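Local coordinates for protein succinate-semialdehyde dehydrogenase (Streptococcus pyogenes MGAS1882, PDB 4OGD) that probably oxidises succinic semialdehyde to succinate, using NADP+ as the cofactor bound in its Rossmann-type domain, at residues E376-A381 and A404-T409; I392-S395 and H399-A402. All coordinates share one frame; numbering follows the deposited sequence.

Contact 1. Residues E376-A381 and A404-T409; sequences EAIEVA and AAKIET
Ile378 reaches out from helix 374-382 and meets Lys406 and Ile407 near the C-terminal end of helix 397-406, on the way to strand 411-414. Two of its branches work on the lysine. CD1 lies 3.9 Å from CD of Lys406, against the aliphatic chain well short of the ammonium, while CG2 of Ile378 rests 3.9 Å from the backbone O of Lys406. With CG1 beside its own backbone N (chi1 -67°), Ile378 sends CG2 to this carbonyl and still has CG1 facing the second isoleucine. That partner, Ile407, enters by one methyl: its CD1 sits 4.2 Å from Ile378 CG1 and 4.0 Å from Ala381 CB, one helical turn further on. A folded chain, chi2 -54°, brings CD1 of Ile407 to this place. Ala381 and Ile407 also touch Ile237 of strand 235-238, so the inner end of the contact lies against the mixed sheet of the aldehyde dehydrogenase fold. Lys406 runs extended beyond CG and carries its amine away from helix 374-382.

Past the apolar patch a water lies 2.9 Å from Ala381 O, and any bond from it to Glu408 O is long and weak. Asn382 fastens the same joint more directly, its side-chain amide bonding both Lys406 O and Glu408 N. Glu408 itself pairs with Lys430 and with Lys37 of the second subunit. No direct hydrogen bond joins 376-381 to 404-409; methyl and methylene packing carries their contact, which implies that cohesion between them is probably largely hydrophobic, while the polar bonds of Asn382 stand beside the packing.

Contact 2. Residues I392-S395 and H399-A402; sequences IFSS and HAKA
Ala400 fits its methyl between Ile392 of strand 391-393 and Ser394 just beyond its end, within the beta-alpha-beta unit formed by strand 391-393, helix 397-406 and strand 411-414. A short turn takes the chain from strand to helix, and the first turns of the helix fold back over the strand they have just left. The close part is apolar. CB of Ala400 is 3.9 Å from CB of Ser394 and 4.2 Å from CG2 of Ile392, and that same Ile392 methyl comes within 3.9 Å of the backbone O of Ala400. With only a methyl on Ala400, the backbones can lie close: the CA atoms of Ser394 and Ala400 are 5.5 Å apart. Ile392 also packs on Val403 and Ala404 further along the helix, and Ile414 of the neighbouring strand touches both Ile392 and Ala400.

At the partly exposed His399 much less surface is buried, and the meeting is polar. A chi1 of 172° sets OG of Ser394 beside its own carbonyl carbon and toward His399, where it meets the imidazole obliquely, without a hydrogen bond between them. Asp241 joins the two instead, accepting from His399 ND1 with OD2 and pairing with Ser394 OG through OD1; Glu374 bonds His399 NE2 at the other side of the ring. Both ring nitrogens therefore have carboxylate partners, which would probably favour a protonated imidazole. The closest approach of the pair is Ser394 OG to His399 ND1, 3.5 Å.

Overall arrangement
Both contacts use helix 397-406, at different stages of its course: contact 2 sets its beginning against strand 391-393, contact 1 joins its end and the residues that follow to helix 374-382. They meet directly, Ala404 CA lying 3.9 Å from Ile392 CG1, and their centres are about 12 Å apart. Contact 2 is the more buried, all but His399 of its touching residues being enclosed; contact 1 grades from buried Ala381 and Ile407 to exposed Lys406. Apolar packing dominates both, yet the polar margins differ: a neutral side-chain amide borders contact 1, whereas carboxylates gather at the histidine end of contact 2.

Contact 1. Residues E376-A381 and A404-T409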
loop_
_atom_site.group_PDB
_atom_site.type_symbol
_atom_site.label_atom_id
_atom_site.label_comp_id
_atom_site.label_asym_id
_atom_site.label_seq_id
_atom_site.Cartn_x
_atom_site.Cartn_y
_atom_site.Cartn_z
ATOM N N GLU A 376 8.012 -25.481 -19.535
ATOM C CA GLU A 376 8.907 -24.408 -19.949
ATOM C C GLU A 376 8.134 -23.129 -20.286
ATOM O O GLU A 376 8.618 -22.031 -20.027
ATOM C CB GLU A 376 9.778 -24.846 -21.123
ATOM C CG GLU A 376 10.828 -23.821 -21.517
ATOM C CD GLU A 376 11.881 -24.404 -22.422
ATOM O OE1 GLU A 376 11.537 -24.798 -23.557
ATOM O OE2 GLU A 376 13.054 -24.496 -21.983
ATOM N N ALA A 377 6.940 -23.269 -20.854
ATOM C CA ALA A 377 6.098 -22.106 -21.152
ATOM C C ALA A 377 5.870 -21.289 -19.888
ATOM O O ALA A 377 5.961 -20.062 -19.913
ATOM C CB ALA A 377 4.761 -22.544 -21.736
ATOM N N ILE A 378 5.576 -21.987 -18.795
ATOM C CA ILE A 378 5.341 -21.343 -17.500
ATOM C C ILE A 378 6.621 -20.716 -16.949
ATOM O O ILE A 378 6.617 -19.571 -16.504
ATOM C CB ILE A 378 4.752 -22.347 -16.491
ATOM C CG1 ILE A 378 3.344 -22.763 -16.938
ATOM C CG2 ILE A 378 4.727 -21.754 -15.072
ATOM C CD1 ILE A 378 2.861 -24.052 -16.324
ATOM N N GLU A 379 7.717 -21.468 -17.004
ATOM C CA GLU A 379 9.034 -20.969 -16.601
ATOM C C GLU A 379 9.413 -19.677 -17.333
ATOM O O GLU A 379 9.833 -18.693 -16.707
ATOM C CB GLU A 379 10.096 -22.042 -16.865
ATOM C CG GLU A 379 11.506 -21.666 -16.410
ATOM C CD GLU A 379 11.687 -21.796 -14.912
ATOM O OE1 GLU A 379 10.933 -22.577 -14.290
ATOM O OE2 GLU A 379 12.582 -21.124 -14.355
ATOM N N VAL A 380 9.259 -19.676 -18.656
ATOM C CA VAL A 380 9.560 -18.485 -19.449
ATOM C C VAL A 380 8.591 -17.345 -19.111
ATOM O O VAL A 380 9.009 -16.209 -18.915
ATOM C CB VAL A 380 9.562 -18.787 -20.965
ATOM C CG1 VAL A 380 9.725 -17.511 -21.767
ATOM C CG2 VAL A 380 10.689 -19.747 -21.295
ATOM N N ALA A 381 7.307 -17.662 -19.002
ATOM C CA ALA A 381 6.320 -16.656 -18.618
ATOM C C ALA A 381 6.706 -15.948 -17.318
ATOM O O ALA A 381 6.559 -14.723 -17.199
ATOM C CB ALA A 381 4.929 -17.290 -18.500
ATOM N N ALA A 404 -3.122 -20.754 -15.597
ATOM C CA ALA A 404 -3.212 -19.349 -15.190
ATOM C C ALA A 404 -2.733 -19.142 -13.751
ATOM O O ALA A 404 -1.987 -18.198 -13.466
ATOM C CB ALA A 404 -4.648 -18.842 -15.346
ATOM N N ALA A 405 -3.142 -20.034 -12.854
ATOM C CA ALA A 405 -2.785 -19.911 -11.441
ATOM C C ALA A 405 -1.281 -20.030 -11.242
ATOM O O ALA A 405 -0.729 -19.476 -10.287
ATOM C CB ALA A 405 -3.511 -20.967 -10.610
ATOM N N LYS A 406 -0.614 -20.742 -12.146
ATOM C CA LYS A 406 0.830 -20.922 -12.029
ATOM C C LYS A 406 1.646 -19.729 -12.528
ATOM O O LYS A 406 2.859 -19.675 -12.312
ATOM C CB LYS A 406 1.271 -22.199 -12.745
ATOM C CG LYS A 406 0.715 -23.452 -12.096
ATOM C CD LYS A 406 1.113 -24.699 -12.874
ATOM C CE LYS A 406 0.617 -25.952 -12.169
ATOM N NZ LYS A 406 0.886 -27.160 -12.997
ATOM N N ILE A 407 0.993 -18.777 -13.186
ATOM C CA ILE A 407 1.701 -17.601 -13.692
ATOM C C ILE A 407 1.822 -16.537 -12.608
ATOM O O ILE A 407 0.836 -16.204 -11.932
ATOM C CB ILE A 407 1.008 -16.982 -14.929
ATOM C CG1 ILE A 407 0.711 -18.058 -15.981
ATOM C CG2 ILE A 407 1.889 -15.898 -15.542
ATOM C CD1 ILE A 407 1.943 -18.873 -16.385
ATOM N N GLU A 408 3.035 -16.015 -12.440
ATOM C CA GLU A 408 3.310 -14.939 -11.494
ATOM C C GLU A 408 2.940 -13.609 -12.144
ATOM O O GLU A 408 3.771 -12.954 -12.790
ATOM C CB GLU A 408 4.789 -14.959 -11.094
ATOM C CG GLU A 408 5.160 -16.193 -10.292
ATOM C CD GLU A 408 6.623 -16.232 -9.900
ATOM O OE1 GLU A 408 7.450 -15.587 -10.577
ATOM O OE2 GLU A 408 6.944 -16.926 -8.911
ATOM N N THR A 409 1.677 -13.227 -11.985
ATOM C CA THR A 409 1.141 -12.037 -12.626
ATOM C C THR A 409 -0.171 -11.656 -11.955
ATOM O O THR A 409 -0.794 -12.482 -11.285
ATOM C CB THR A 409 0.893 -12.284 -14.131
ATOM O OG1 THR A 409 0.632 -11.037 -14.775
ATOM C CG2 THR A 409 -0.296 -13.216 -14.344
HETATM O O HOH W 1 4.345 -13.167 -16.096
#

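Contact 2. Residues I392-S395 and H399-A402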
loop_
_atom_site.group_PDB
_atom_site.type_symbol
_atom_site.label_atom_id
_atom_site.label_comp_id
_atom_site.label_asym_id
_atom_site.label_seq_id
_atom_site.Cartn_x
_atom_site.Cartn_y
_atom_site.Cartn_z
ATOM N N ILE A 392 -3.920 -17.083 -21.332
ATOM C CA ILE A 392 -3.769 -18.521 -21.526
ATOM C C ILE A 392 -4.769 -18.956 -22.588
ATOM O O ILE A 392 -5.978 -18.741 -22.432
ATOM C CB ILE A 392 -4.031 -19.330 -20.238
ATOM C CG1 ILE A 392 -3.187 -18.825 -19.062
ATOM C CG2 ILE A 392 -3.792 -20.816 -20.504
ATOM C CD1 ILE A 392 -1.693 -18.868 -19.297
ATOM N N PHE A 393 -4.260 -19.541 -23.672
ATOM C CA PHE A 393 -5.105 -20.025 -24.759
ATOM C C PHE A 393 -5.204 -21.543 -24.723
ATOM O O PHE A 393 -4.220 -22.253 -24.958
ATOM C CB PHE A 393 -4.597 -19.532 -26.121
ATOM C CG PHE A 393 -5.659 -18.870 -26.932
ATOM C CD1 PHE A 393 -6.505 -19.623 -27.733
ATOM C CD2 PHE A 393 -5.853 -17.501 -26.852
ATOM C CE1 PHE A 393 -7.500 -19.021 -28.464
ATOM C CE2 PHE A 393 -6.849 -16.892 -27.579
ATOM C CZ PHE A 393 -7.679 -17.657 -28.384
ATOM N N SER A 394 -6.402 -22.027 -24.406
ATOM C CA SER A 394 -6.660 -23.450 -24.232
ATOM C C SER A 394 -8.147 -23.743 -24.373
ATOM O O SER A 394 -8.984 -23.021 -23.823
ATOM C CB SER A 394 -6.181 -23.912 -22.855
ATOM O OG SER A 394 -6.586 -25.253 -22.604
ATOM N N SER A 395 -8.483 -24.807 -25.097
ATOM C CA SER A 395 -9.889 -25.169 -25.278
ATOM C C SER A 395 -10.449 -25.951 -24.094
ATOM O O SER A 395 -11.637 -26.272 -24.061
ATOM C CB SER A 395 -10.085 -25.968 -26.567
ATOM O OG SER A 395 -9.379 -27.192 -26.507
ATOM N N HIS A 399 -7.933 -26.787 -17.673
ATOM C CA HIS A 399 -6.528 -26.714 -18.090
ATOM C C HIS A 399 -6.062 -25.260 -18.087
ATOM O O HIS A 399 -5.007 -24.925 -17.528
ATOM C CB HIS A 399 -6.380 -27.327 -19.494
ATOM C CG HIS A 399 -4.961 -27.481 -19.968
ATOM N ND1 HIS A 399 -4.650 -27.888 -21.248
ATOM C CD2 HIS A 399 -3.777 -27.296 -19.336
ATOM C CE1 HIS A 399 -3.338 -27.938 -21.389
ATOM N NE2 HIS A 399 -2.783 -27.586 -20.242
ATOM N N ALA A 400 -6.859 -24.394 -18.706
ATOM C CA ALA A 400 -6.544 -22.968 -18.777
ATOM C C ALA A 400 -6.433 -22.331 -17.392
ATOM O O ALA A 400 -5.495 -21.573 -17.128
ATOM C CB ALA A 400 -7.587 -22.240 -19.609
ATOM N N LYS A 401 -7.396 -22.622 -16.520
ATOM C CA LYS A 401 -7.404 -22.057 -15.169
ATOM C C LYS A 401 -6.217 -22.547 -14.351
ATOM O O LYS A 401 -5.655 -21.798 -13.552
ATOM C CB LYS A 401 -8.702 -22.414 -14.446
ATOM C CG LYS A 401 -9.924 -21.716 -14.998
ATOM C CD LYS A 401 -11.202 -22.418 -14.555
ATOM C CE LYS A 401 -11.393 -22.352 -13.053
ATOM N NZ LYS A 401 -12.567 -23.140 -12.576
ATOM N N ALA A 402 -5.839 -23.806 -14.551
ATOM C CA ALA A 402 -4.746 -24.399 -13.787
ATOM C C ALA A 402 -3.411 -23.769 -14.172
ATOM O O ALA A 402 -2.586 -23.459 -13.309
ATOM C CB ALA A 402 -4.712 -25.907 -13.989
#